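Local coordinates for carbonic anhydrase (Unidentified, PDB 3R1W), which probably catalyses the reversible hydration of carbon dioxide to bicarbonate as a trimeric, left-handed beta-helical carbonic anhydrase of the gamma class, at residues Gly36-Gly41 against His57-Gly62; Met115-Met120 against Val129-Gly134; Ala135-Gly140 against Thr152-Val157; Thr10-Tyr15 against Val26-Ser31; Gly41-Val46 against Gly62-Val67. All blocks are in the same frame, centred on the assembly; numbering follows the deposited sequence.

Interaction 1: Gly36-Gly41 against His57-Gly62; sequences GDVELG and HHIRIG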
# COMPACT_ATOMS: atom_id res chain seq x y z
N GLY B 36 -8.12 18.22 -4.76
CA GLY B 36 -7.63 19.59 -4.71
C GLY B 36 -6.73 20.05 -5.83
O GLY B 36 -7.09 19.97 -7.01
N ASP B 37 -5.55 20.54 -5.44
CA ASP B 37 -4.67 21.30 -6.32
C ASP B 37 -3.77 20.36 -7.11
O ASP B 37 -2.56 20.30 -6.89
CB ASP B 37 -3.82 22.26 -5.47
CG ASP B 37 -3.14 23.34 -6.30
OD1 ASP B 37 -3.27 23.33 -7.55
OD2 ASP B 37 -2.46 24.19 -5.70
N VAL B 38 -4.39 19.61 -8.02
CA VAL B 38 -3.70 18.59 -8.80
C VAL B 38 -3.98 18.84 -10.28
O VAL B 38 -5.12 19.05 -10.67
CB VAL B 38 -4.22 17.16 -8.47
CG1 VAL B 38 -3.56 16.12 -9.39
CG2 VAL B 38 -4.00 16.82 -7.00
N GLU B 39 -2.94 18.77 -11.10
CA GLU B 39 -3.11 18.87 -12.54
C GLU B 39 -2.51 17.64 -13.20
O GLU B 39 -1.42 17.22 -12.85
CB GLU B 39 -2.43 20.13 -13.09
CG GLU B 39 -2.95 21.42 -12.48
CD GLU B 39 -2.41 22.67 -13.16
OE1 GLU B 39 -1.71 22.54 -14.19
OE2 GLU B 39 -2.69 23.77 -12.65
N LEU B 40 -3.25 17.06 -14.14
CA LEU B 40 -2.78 15.90 -14.89
C LEU B 40 -2.78 16.22 -16.38
O LEU B 40 -3.78 16.70 -16.91
CB LEU B 40 -3.68 14.68 -14.64
CG LEU B 40 -3.93 14.27 -13.19
CD1 LEU B 40 -4.88 13.09 -13.13
CD2 LEU B 40 -2.62 13.93 -12.53
N GLY B 41 -1.67 15.94 -17.04
CA GLY B 41 -1.55 16.17 -18.48
C GLY B 41 -2.33 15.18 -19.33
O GLY B 41 -2.88 14.19 -18.82
N HIS B 57 -0.48 21.68 -0.69
CA HIS B 57 0.50 22.17 -1.66
C HIS B 57 0.10 21.69 -3.04
O HIS B 57 -0.84 20.90 -3.16
CB HIS B 57 1.90 21.67 -1.30
CG HIS B 57 2.97 22.70 -1.51
ND1 HIS B 57 3.02 23.51 -2.62
CD2 HIS B 57 4.02 23.06 -0.73
CE1 HIS B 57 4.06 24.33 -2.52
NE2 HIS B 57 4.68 24.07 -1.39
N HIS B 58 0.79 22.15 -4.07
CA HIS B 58 0.41 21.78 -5.43
C HIS B 58 1.08 20.49 -5.94
O HIS B 58 2.19 20.15 -5.54
CB HIS B 58 0.60 22.95 -6.43
CG HIS B 58 2.02 23.42 -6.57
ND1 HIS B 58 2.52 24.50 -5.87
CD2 HIS B 58 3.02 22.99 -7.37
CE1 HIS B 58 3.78 24.69 -6.21
NE2 HIS B 58 4.11 23.80 -7.13
N ILE B 59 0.35 19.78 -6.80
CA ILE B 59 0.85 18.59 -7.47
C ILE B 59 0.63 18.78 -8.98
O ILE B 59 -0.48 19.06 -9.41
CB ILE B 59 0.08 17.33 -7.01
CG1 ILE B 59 0.21 17.16 -5.49
CG2 ILE B 59 0.61 16.08 -7.72
CD1 ILE B 59 -0.58 15.99 -4.92
N ARG B 60 1.69 18.61 -9.77
CA ARG B 60 1.62 18.81 -11.21
C ARG B 60 2.19 17.58 -11.89
O ARG B 60 3.29 17.14 -11.57
CB ARG B 60 2.43 20.05 -11.61
CG ARG B 60 1.94 21.34 -10.96
CD ARG B 60 0.59 21.74 -11.53
NE ARG B 60 0.08 22.97 -10.93
CZ ARG B 60 -0.78 23.03 -9.92
NH1 ARG B 60 -1.26 21.90 -9.37
NH2 ARG B 60 -1.17 24.21 -9.45
N ILE B 61 1.42 17.00 -12.80
CA ILE B 61 1.87 15.81 -13.52
C ILE B 61 1.74 16.04 -15.02
O ILE B 61 0.73 16.55 -15.50
CB ILE B 61 1.05 14.56 -13.09
CG1 ILE B 61 1.16 14.37 -11.57
CG2 ILE B 61 1.51 13.32 -13.85
CD1 ILE B 61 0.39 13.18 -11.00
N GLY B 62 2.78 15.66 -15.77
CA GLY B 62 2.79 15.90 -17.20
C GLY B 62 1.94 14.93 -18.00
O GLY B 62 0.98 14.36 -17.49
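Strands 38-40 and 58-61 run in the same direction, their short axes 4.8 Å apart and 3° from exactly parallel. E39 uses both its N and its O toward strand 58-61: N donates to I59 O, and E39 O accepts from I61 N at 2.8 Å. I59 N donates to D37 O, almost along the C=O axis. V38, L40, I59 and I61 share one face of the sheet. V38 lies beside I59, and L40 beside I61, each pair pointing the same way. The L40 CD2 to I61 CD1 distance of 3.5 Å is tight for two methyl groups. These strands belong to adjacent coils of the left-handed parallel beta-helix formed by hexapeptide repeats. The apolar face looks inward, where V38 and I59 both touch I52. E39 and R60 stand on the other face. The R60 chain bends at chi2 (-70°) and comes back across the neighbouring coil. R60 NH1 and R60 NH2 both grip D37 OD1, with NH2 at 3.0 Å, and meet it from above the carboxylate plane. R60 NH1 also donates to I59 O at 2.9 Å, above the carbonyl plane. The E39 carboxylate stacks over one face of the guanidinium, the two planes 7° apart. E39 OE2 is 3.4 Å from R60 NE, a salt bridge of charges only, the oxygen lying well off the guanidinium plane. H58 CB lies over the opposite face. The guanidinium probably helps keep both carboxylates ionised. D37 is also the centre of an inverse gamma turn, where the chain rounds a corner into strand 38-40.

Interaction 2: Met115-Met120 against Val129-Gly134; sequences MKSMIM and VIVAAG
V131 puts CG1 anti to its backbone N (chi1 178°), and I119 bends at chi2 (-62°), so that the two side chains meet tip to tip. I119 CD1 ends 4.1 Å from V131 CG1. S117 holds OG in the crowded position between its backbone N and carbonyl carbon. S117 CB faces the other segment and rests 4.0 Å from V131 CG1 and near A132 O. The OG turns back within its own coil to bond G114 O. M115 has CG in the same crowded position, and this carbon lies 4.0 Å from A133 CB. The rest of the M115 chain is extended.

The backbones meet at a corner of the left-handed beta-helix. Residues 115-117 turn one coil, and residues 133-134 turn the next. G134 N donates to M115 O at 3.0 Å, in the carbonyl plane. G134 CA also points a hydrogen at K116 O, at 3.6 Å. K116 and G134 both have positive phi, which carries the chain round the corner.

This corner faces the other copies of the trimer. M115 and A133 pack on M118 and M120 of the second subunit. K116 NZ bonds Q99 OE1 of its own chain and Q99 O of the second subunit. Between these two segments there is one backbone bond; M118 adds others to A135 and V137. Apolar contacts line the inner side, where I119 touches V131 and V137, and V131 also touches L143. Polar grip between the segments is confined to backbone atoms, while the charged end of K116 is shared between its own chain and the second subunit.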
# COMPACT_ATOMS: atom_id res chain seq x y z
N MET B 115 7.74 -0.46 -8.67
CA MET B 115 6.68 -0.68 -7.69
C MET B 115 7.25 -0.70 -6.27
O MET B 115 8.35 -1.20 -6.04
CB MET B 115 5.91 -1.98 -7.99
CG MET B 115 6.78 -3.18 -8.21
SD MET B 115 5.86 -4.61 -8.84
CE MET B 115 7.25 -5.73 -8.99
N LYS B 116 6.51 -0.11 -5.34
CA LYS B 116 6.85 -0.16 -3.94
C LYS B 116 8.06 0.72 -3.60
O LYS B 116 8.58 0.65 -2.48
CB LYS B 116 7.14 -1.61 -3.54
CG LYS B 116 7.03 -1.89 -2.07
CD LYS B 116 5.59 -2.02 -1.69
CE LYS B 116 5.32 -3.38 -1.05
NZ LYS B 116 3.94 -3.38 -0.49
N SER B 117 8.51 1.54 -4.54
CA SER B 117 9.60 2.45 -4.24
C SER B 117 9.05 3.70 -3.55
O SER B 117 7.84 3.95 -3.56
CB SER B 117 10.40 2.82 -5.49
OG SER B 117 9.64 3.56 -6.41
N MET B 118 9.95 4.46 -2.93
CA MET B 118 9.56 5.63 -2.16
C MET B 118 10.52 6.77 -2.49
O MET B 118 11.73 6.59 -2.42
CB MET B 118 9.58 5.31 -0.66
CG MET B 118 9.29 6.51 0.22
SD MET B 118 8.84 6.04 1.91
CE MET B 118 7.22 5.38 1.67
N ILE B 119 9.97 7.91 -2.89
CA ILE B 119 10.79 9.08 -3.22
C ILE B 119 10.36 10.21 -2.29
O ILE B 119 9.19 10.59 -2.28
CB ILE B 119 10.55 9.56 -4.66
CG1 ILE B 119 10.46 8.38 -5.63
CG2 ILE B 119 11.64 10.55 -5.08
CD1 ILE B 119 11.69 7.54 -5.71
N MET B 120 11.32 10.76 -1.55
CA MET B 120 11.00 11.64 -0.42
C MET B 120 11.23 13.14 -0.67
O MET B 120 11.71 13.54 -1.73
CB MET B 120 11.76 11.15 0.81
CG MET B 120 11.49 9.66 1.10
SD MET B 120 12.42 8.99 2.48
CE MET B 120 11.70 9.87 3.85
N VAL B 129 15.76 8.10 -15.96
CA VAL B 129 16.31 7.41 -14.81
C VAL B 129 15.41 6.22 -14.51
O VAL B 129 14.20 6.30 -14.71
CB VAL B 129 16.35 8.33 -13.57
CG1 VAL B 129 16.53 7.53 -12.30
CG2 VAL B 129 17.43 9.42 -13.74
N ILE B 130 16.00 5.12 -14.05
CA ILE B 130 15.23 3.99 -13.54
C ILE B 130 15.42 3.89 -12.04
O ILE B 130 16.56 3.84 -11.56
CB ILE B 130 15.66 2.66 -14.19
CG1 ILE B 130 15.25 2.62 -15.67
CG2 ILE B 130 15.04 1.48 -13.44
CD1 ILE B 130 15.84 1.44 -16.43
N VAL B 131 14.32 3.91 -11.30
CA VAL B 131 14.34 3.66 -9.86
C VAL B 131 13.82 2.24 -9.65
O VAL B 131 12.66 1.95 -9.96
CB VAL B 131 13.49 4.68 -9.06
CG1 VAL B 131 13.51 4.35 -7.55
CG2 VAL B 131 13.99 6.10 -9.31
N ALA B 132 14.69 1.37 -9.17
CA ALA B 132 14.35 -0.05 -9.03
C ALA B 132 13.22 -0.24 -8.05
O ALA B 132 13.06 0.56 -7.11
CB ALA B 132 15.57 -0.85 -8.59
N ALA B 133 12.45 -1.30 -8.25
CA ALA B 133 11.37 -1.64 -7.33
C ALA B 133 11.88 -1.68 -5.89
O ALA B 133 12.95 -2.23 -5.61
CB ALA B 133 10.76 -2.99 -7.72
N GLY B 134 11.12 -1.11 -4.97
CA GLY B 134 11.44 -1.17 -3.55
C GLY B 134 12.50 -0.20 -3.07
O GLY B 134 12.87 -0.21 -1.89

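Interaction 3: Ala135-Gly140 against Thr152-Val157; sequences ATVSPG and TPAKKV
T136 and T152 cross obliquely at the C-terminal end of the left-handed beta-helix, where its last coil gives way to an antiparallel return strand. T152 places CG2 anti to its own carbonyl carbon, and this methyl lies over T136, 3.5 Å from OG1. The T152 hydroxyl takes the crowded position between backbone N and carbonyl carbon instead. The peptide bond between T152 and P153 is cis. It bends the chain between strands 147-150 and 155-159. P153 then sets its ring carbon CB against S138 OG at 3.4 Å. A154 points its methyl at strand 136-137. A154 CB sits 3.9 Å from V137 CG2, the branch anti to the V137 carbonyl carbon. A154 CB also lies 4.3 Å from A135 CB, methyl to methyl.

One direct backbone bond ties the segments. A154 N donates to T136 O at 2.8 Å, from 34° above the carbonyl plane. P153 CA adds a C-H contact to the same oxygen. On its other edge, strand 136-137 bonds M118 and M120 of the preceding coil. A135, V137 and A154 are buried, while T152 and P153 beside them are exposed. A water completes the link: it accepts from S138 N at 3.0 Å and donates to A154 O at 3.1 Å.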
# COMPACT_ATOMS: atom_id res chain seq x y z
N ALA B 135 12.97 0.68 -3.96
CA ALA B 135 14.02 1.63 -3.58
C ALA B 135 13.49 2.74 -2.70
O ALA B 135 12.31 3.09 -2.77
CB ALA B 135 14.68 2.21 -4.82
N THR B 136 14.35 3.31 -1.87
CA THR B 136 14.01 4.54 -1.17
C THR B 136 14.99 5.64 -1.52
O THR B 136 16.18 5.55 -1.19
CB THR B 136 14.00 4.37 0.36
OG1 THR B 136 13.04 3.38 0.73
CG2 THR B 136 13.65 5.69 1.02
N VAL B 137 14.49 6.66 -2.20
CA VAL B 137 15.31 7.81 -2.57
C VAL B 137 15.19 8.85 -1.46
O VAL B 137 14.13 9.42 -1.25
CB VAL B 137 14.84 8.41 -3.91
CG1 VAL B 137 15.68 9.63 -4.31
CG2 VAL B 137 14.90 7.34 -5.01
N SER B 138 16.31 9.09 -0.78
CA SER B 138 16.32 9.90 0.44
C SER B 138 15.95 11.36 0.18
O SER B 138 16.06 11.85 -0.94
CB SER B 138 17.71 9.83 1.09
OG SER B 138 18.03 8.50 1.45
N PRO B 139 15.51 12.07 1.23
CA PRO B 139 15.16 13.49 1.05
C PRO B 139 16.35 14.26 0.47
O PRO B 139 17.47 14.13 0.96
CB PRO B 139 14.86 13.96 2.47
CG PRO B 139 14.47 12.71 3.20
CD PRO B 139 15.33 11.64 2.62
N GLY B 140 16.09 15.04 -0.59
CA GLY B 140 17.10 15.90 -1.18
C GLY B 140 18.04 15.20 -2.15
O GLY B 140 18.89 15.85 -2.77
N THR B 152 18.10 0.91 -0.43
CA THR B 152 17.61 1.77 0.64
C THR B 152 18.77 2.08 1.56
O THR B 152 19.14 1.26 2.41
CB THR B 152 16.46 1.10 1.45
OG1 THR B 152 16.94 -0.10 2.06
CG2 THR B 152 15.28 0.75 0.54
N PRO B 153 19.37 3.27 1.41
CA PRO B 153 18.95 4.32 0.47
C PRO B 153 19.42 4.04 -0.96
O PRO B 153 20.39 3.32 -1.18
CB PRO B 153 19.66 5.57 1.01
CG PRO B 153 20.90 5.03 1.63
CD PRO B 153 20.51 3.71 2.24
N ALA B 154 18.71 4.62 -1.92
CA ALA B 154 18.98 4.35 -3.33
C ALA B 154 20.36 4.85 -3.72
O ALA B 154 20.75 5.98 -3.38
CB ALA B 154 17.91 4.96 -4.20
N LYS B 155 21.10 4.00 -4.43
CA LYS B 155 22.44 4.34 -4.90
C LYS B 155 22.60 4.01 -6.38
O LYS B 155 21.91 3.12 -6.91
CB LYS B 155 23.50 3.59 -4.09
CG LYS B 155 23.71 4.12 -2.68
N LYS B 156 23.50 4.72 -7.06
CA LYS B 156 23.73 4.47 -8.49
C LYS B 156 24.27 3.06 -8.69
O LYS B 156 25.19 2.64 -7.99
CB LYS B 156 24.70 5.51 -9.06
CG LYS B 156 24.91 5.40 -10.56
CD LYS B 156 26.04 6.30 -11.03
CE LYS B 156 25.68 7.77 -10.91
NZ LYS B 156 26.81 8.66 -11.33
N VAL B 157 23.69 2.34 -9.64
CA VAL B 157 24.10 0.97 -9.94
C VAL B 157 24.90 0.91 -11.24
O VAL B 157 25.99 0.34 -11.28
CB VAL B 157 22.88 0.04 -10.11
CG1 VAL B 157 23.34 -1.36 -10.48
CG2 VAL B 157 22.04 0.03 -8.85
O HOH W 1 18.86 7.87 -1.89

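Interaction 4: Thr10-Tyr15 against Val26-Ser31; sequences TSVRTY and VFVDRS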
# COMPACT_ATOMS: atom_id res chain seq x y z
N THR B 10 -16.92 9.97 -6.62
CA THR B 10 -16.18 10.97 -5.86
C THR B 10 -14.68 10.73 -5.96
O THR B 10 -13.94 10.87 -4.98
CB THR B 10 -16.58 10.96 -4.38
OG1 THR B 10 -16.39 9.64 -3.85
CG2 THR B 10 -18.04 11.37 -4.22
N SER B 11 -14.23 10.36 -7.15
CA SER B 11 -12.82 10.08 -7.40
C SER B 11 -12.02 11.35 -7.64
O SER B 11 -10.81 11.38 -7.43
CB SER B 11 -12.69 9.17 -8.62
OG SER B 11 -13.26 9.81 -9.76
N VAL B 12 -12.70 12.38 -8.14
CA VAL B 12 -12.04 13.66 -8.41
C VAL B 12 -12.74 14.77 -7.62
O VAL B 12 -13.87 15.16 -7.94
CB VAL B 12 -12.01 13.99 -9.91
CG1 VAL B 12 -11.29 15.31 -10.15
CG2 VAL B 12 -11.31 12.88 -10.69
N ARG B 13 -12.06 15.28 -6.61
CA ARG B 13 -12.70 16.08 -5.57
C ARG B 13 -12.17 17.50 -5.48
O ARG B 13 -10.96 17.73 -5.44
CB ARG B 13 -12.48 15.41 -4.20
CG ARG B 13 -13.01 14.00 -4.10
CD ARG B 13 -12.83 13.53 -2.66
NE ARG B 13 -12.99 12.09 -2.45
CZ ARG B 13 -12.73 11.51 -1.27
NH1 ARG B 13 -12.31 12.26 -0.26
NH2 ARG B 13 -12.88 10.19 -1.11
N THR B 14 -13.11 18.45 -5.45
CA THR B 14 -12.80 19.84 -5.19
C THR B 14 -12.46 20.00 -3.71
O THR B 14 -13.05 19.33 -2.86
CB THR B 14 -14.02 20.70 -5.54
OG1 THR B 14 -14.27 20.60 -6.94
CG2 THR B 14 -13.79 22.16 -5.16
N TYR B 15 -11.51 20.87 -3.42
CA TYR B 15 -11.04 21.10 -2.06
C TYR B 15 -10.73 22.58 -1.89
O TYR B 15 -9.90 23.14 -2.62
CB TYR B 15 -9.77 20.28 -1.79
CG TYR B 15 -9.18 20.50 -0.42
CD1 TYR B 15 -9.74 19.90 0.70
CD2 TYR B 15 -8.06 21.31 -0.25
CE1 TYR B 15 -9.19 20.09 1.96
CE2 TYR B 15 -7.51 21.51 1.02
CZ TYR B 15 -8.08 20.90 2.11
OH TYR B 15 -7.54 21.09 3.36
N VAL B 26 -7.79 11.64 -20.14
CA VAL B 26 -7.22 11.18 -18.89
C VAL B 26 -8.14 10.10 -18.31
O VAL B 26 -9.36 10.20 -18.41
CB VAL B 26 -7.06 12.33 -17.88
CG1 VAL B 26 -6.77 11.80 -16.48
CG2 VAL B 26 -5.97 13.29 -18.34
N PHE B 27 -7.55 9.04 -17.76
CA PHE B 27 -8.34 8.02 -17.08
C PHE B 27 -8.10 8.08 -15.59
O PHE B 27 -6.95 8.03 -15.15
CB PHE B 27 -7.95 6.63 -17.56
CG PHE B 27 -8.53 5.50 -16.73
CD1 PHE B 27 -9.89 5.20 -16.78
CD2 PHE B 27 -7.73 4.73 -15.88
CE1 PHE B 27 -10.43 4.17 -16.02
CE2 PHE B 27 -8.26 3.68 -15.14
CZ PHE B 27 -9.61 3.41 -15.20
N VAL B 28 -9.17 8.20 -14.82
CA VAL B 28 -9.08 8.07 -13.36
C VAL B 28 -10.04 6.96 -12.96
O VAL B 28 -11.25 7.09 -13.15
CB VAL B 28 -9.48 9.37 -12.65
CG1 VAL B 28 -9.39 9.20 -11.14
CG2 VAL B 28 -8.58 10.52 -13.11
N ASP B 29 -9.52 5.86 -12.41
CA ASP B 29 -10.41 4.80 -11.98
C ASP B 29 -11.38 5.35 -10.93
O ASP B 29 -11.00 6.20 -10.12
CB ASP B 29 -9.64 3.63 -11.38
CG ASP B 29 -10.50 2.40 -11.26
OD1 ASP B 29 -11.05 2.15 -10.18
OD2 ASP B 29 -10.66 1.68 -12.27
N ARG B 30 -12.62 4.87 -10.94
CA ARG B 30 -13.63 5.36 -10.01
C ARG B 30 -13.20 5.12 -8.56
O ARG B 30 -13.71 5.77 -7.66
CB ARG B 30 -14.99 4.70 -10.25
CG ARG B 30 -14.98 3.19 -10.06
CD ARG B 30 -16.40 2.63 -10.14
NE ARG B 30 -16.95 2.66 -11.50
CZ ARG B 30 -16.94 1.63 -12.34
NH1 ARG B 30 -16.40 0.47 -11.98
NH2 ARG B 30 -17.47 1.75 -13.56
N SER B 31 -12.27 4.19 -8.34
CA SER B 31 -11.85 3.81 -6.99
C SER B 31 -10.64 4.59 -6.49
O SER B 31 -10.26 4.46 -5.33
CB SER B 31 -11.56 2.31 -6.91
OG SER B 31 -10.34 2.00 -7.55
O HOH W 2 -16.06 7.19 -6.77
O HOH W 3 -13.21 8.64 -12.16
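The first coil of the left-handed beta-helix is closed here, where the chain meets both other subunits of the trimer. S11 points its CB at the other segment, 3.7 Å from D29 O and equally near R30 O. V12 and V28 cross obliquely, and V12 CG2 comes 4.2 Å from V28 CG1. The V28 branch is the one anti to its backbone N (chi1 180°). S11 CB packs on the same methyl.

Waters carry the polar links. S11 OG, held in the crowded position between N and carbonyl carbon, donates to one water at 2.7 Å. That water donates to V28 O. A second water accepts from T10 N at 2.9 Å and donates to R30 O. The two segments lie on different sheets of the beta-helix, 12-13 on one and 27-28 on another. D29 starts an Asx turn at the corner: its OD1 accepts from S31 N at 3.0 Å and also from S31 OG. R13 NE donates to T10 O at 3.0 Å, in the guanidinium plane and nearly straight (164°). This steadies R13, whose NH1 reaches between chains to pair with D29 of the third subunit. In turn, D29 OD2 receives the equivalent R13 of the second subunit.

Interaction 5: Gly41-Val46 against Gly62-Val67; sequences GDDCSV and GARTSV
S45 O takes one hydrogen bond, from V67 N at 2.8 Å almost along the C=O axis, and a C-H contact from S66 CA. One step earlier, T65 O takes S45 N at 3.0 Å, in the carbonyl plane, and a C-H contact from C44 CA. With S45 opposite S66 and V46 opposite V67, these bonds join two parallel strands of adjacent coils of the left-handed beta-helix. R64 N donates to D42 O at 2.9 Å, binding the corner of one coil to the corner of the next. Residues 41-44 form a type II turn there.

V46 and V67 sit on the inner face, each with CG1 anti to its backbone N, and V46 CG2 meets V67 CB at 4.3 Å. S45 and S66 stand on the other face, toward helix 162-184. Both hydroxyls take the crowded first torsion. S45 OG lies 3.3 Å from S66 CB, but its polar partner is W47 NE1. T65 OG1 bonds G91 O and V94 N.

D43 CB packs on R64 CG at 3.8 Å. One water bridges their ends, donating to D43 OD2 at 2.7 Å and accepting from R64 NH1. D43 OD1 makes salt bridges to K179 and R25, and R64 NE to D93. With K179 and R25 both at OD1, D43 probably stays ionised; its bridge to K179 ties helix 162-184 to the coils.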
# COMPACT_ATOMS: atom_id res chain seq x y z
N GLY B 41 -1.67 15.94 -17.04
CA GLY B 41 -1.55 16.17 -18.48
C GLY B 41 -2.33 15.18 -19.33
O GLY B 41 -2.88 14.19 -18.82
N ASP B 42 -2.38 15.45 -20.63
CA ASP B 42 -3.09 14.59 -21.56
C ASP B 42 -2.62 13.14 -21.44
O ASP B 42 -1.43 12.86 -21.28
CB ASP B 42 -2.88 15.06 -23.01
CG ASP B 42 -3.47 16.43 -23.28
OD1 ASP B 42 -4.23 16.95 -22.43
OD2 ASP B 42 -3.18 16.99 -24.36
N ASP B 43 -3.56 12.21 -21.52
CA ASP B 43 -3.25 10.78 -21.59
C ASP B 43 -2.68 10.18 -20.30
O ASP B 43 -2.15 9.07 -20.33
CB ASP B 43 -2.31 10.47 -22.78
CG ASP B 43 -3.01 10.57 -24.13
OD1 ASP B 43 -4.17 10.13 -24.24
OD2 ASP B 43 -2.39 11.09 -25.08
N CYS B 44 -2.79 10.91 -19.19
CA CYS B 44 -2.38 10.36 -17.91
C CYS B 44 -3.39 9.31 -17.48
O CYS B 44 -4.51 9.26 -17.99
CB CYS B 44 -2.30 11.43 -16.83
SG CYS B 44 -0.79 12.39 -16.87
N SER B 45 -2.98 8.46 -16.56
CA SER B 45 -3.86 7.40 -16.08
C SER B 45 -3.61 7.18 -14.60
O SER B 45 -2.47 7.11 -14.16
CB SER B 45 -3.62 6.11 -16.86
OG SER B 45 -2.27 5.67 -16.78
N VAL B 46 -4.70 7.09 -13.85
CA VAL B 46 -4.61 6.87 -12.42
C VAL B 46 -5.43 5.64 -12.11
O VAL B 46 -6.62 5.59 -12.40
CB VAL B 46 -5.13 8.07 -11.63
CG1 VAL B 46 -4.97 7.81 -10.13
CG2 VAL B 46 -4.37 9.35 -12.02
N GLY B 62 2.78 15.66 -15.77
CA GLY B 62 2.79 15.90 -17.20
C GLY B 62 1.94 14.93 -18.00
O GLY B 62 0.98 14.36 -17.49
N ALA B 63 2.31 14.74 -19.27
CA ALA B 63 1.53 13.92 -20.19
C ALA B 63 1.99 12.46 -20.26
O ALA B 63 3.17 12.17 -20.09
CB ALA B 63 1.58 14.53 -21.60
N ARG B 64 1.04 11.56 -20.51
CA ARG B 64 1.31 10.14 -20.71
C ARG B 64 1.98 9.50 -19.49
O ARG B 64 2.82 8.61 -19.62
CB ARG B 64 2.14 9.90 -21.98
CG ARG B 64 1.45 10.35 -23.27
CD ARG B 64 2.38 10.18 -24.46
NE ARG B 64 3.63 10.89 -24.24
CZ ARG B 64 3.95 12.03 -24.83
NH1 ARG B 64 3.12 12.60 -25.70
NH2 ARG B 64 5.12 12.61 -24.55
N THR B 65 1.59 9.94 -18.31
CA THR B 65 2.17 9.42 -17.08
C THR B 65 1.14 8.56 -16.35
O THR B 65 -0.04 8.90 -16.34
CB THR B 65 2.70 10.57 -16.20
OG1 THR B 65 3.93 11.03 -16.75
CG2 THR B 65 2.92 10.12 -14.76
N SER B 66 1.59 7.43 -15.81
CA SER B 66 0.68 6.56 -15.08
C SER B 66 0.99 6.62 -13.59
O SER B 66 2.15 6.74 -13.19
CB SER B 66 0.75 5.11 -15.59
OG SER B 66 2.02 4.53 -15.38
N VAL B 67 -0.06 6.56 -12.79
CA VAL B 67 0.04 6.48 -11.35
C VAL B 67 -0.65 5.17 -10.98
O VAL B 67 -1.87 5.11 -10.95
CB VAL B 67 -0.68 7.65 -10.67
CG1 VAL B 67 -0.59 7.54 -9.14
CG2 VAL B 67 -0.09 8.98 -11.15
O HOH W 4 0.03 12.27 -25.63

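In the fold
From the N terminus, interaction 4 comes first and closes the loop of the first coil. Its strand 27-28 bonds strand 45-46 of interaction 5, and R13 bonds G36 of interaction 1. Interactions 1 and 5 cross: their segments alternate along the chain and share G41 and G62. Together they join two successive coils on two neighbouring sheets. Interaction 2 opens later, closing the loop from strand 118-119 to strand 130-131 and joining corners of adjacent coils beside the other subunits. Interaction 3 follows it in series and closes the last coil. Strands 118-119 and 136-137 are neighbours, so the two contacts touch. Interactions 3 and 4 lie at the beta-helix ends, centres 31 Å apart.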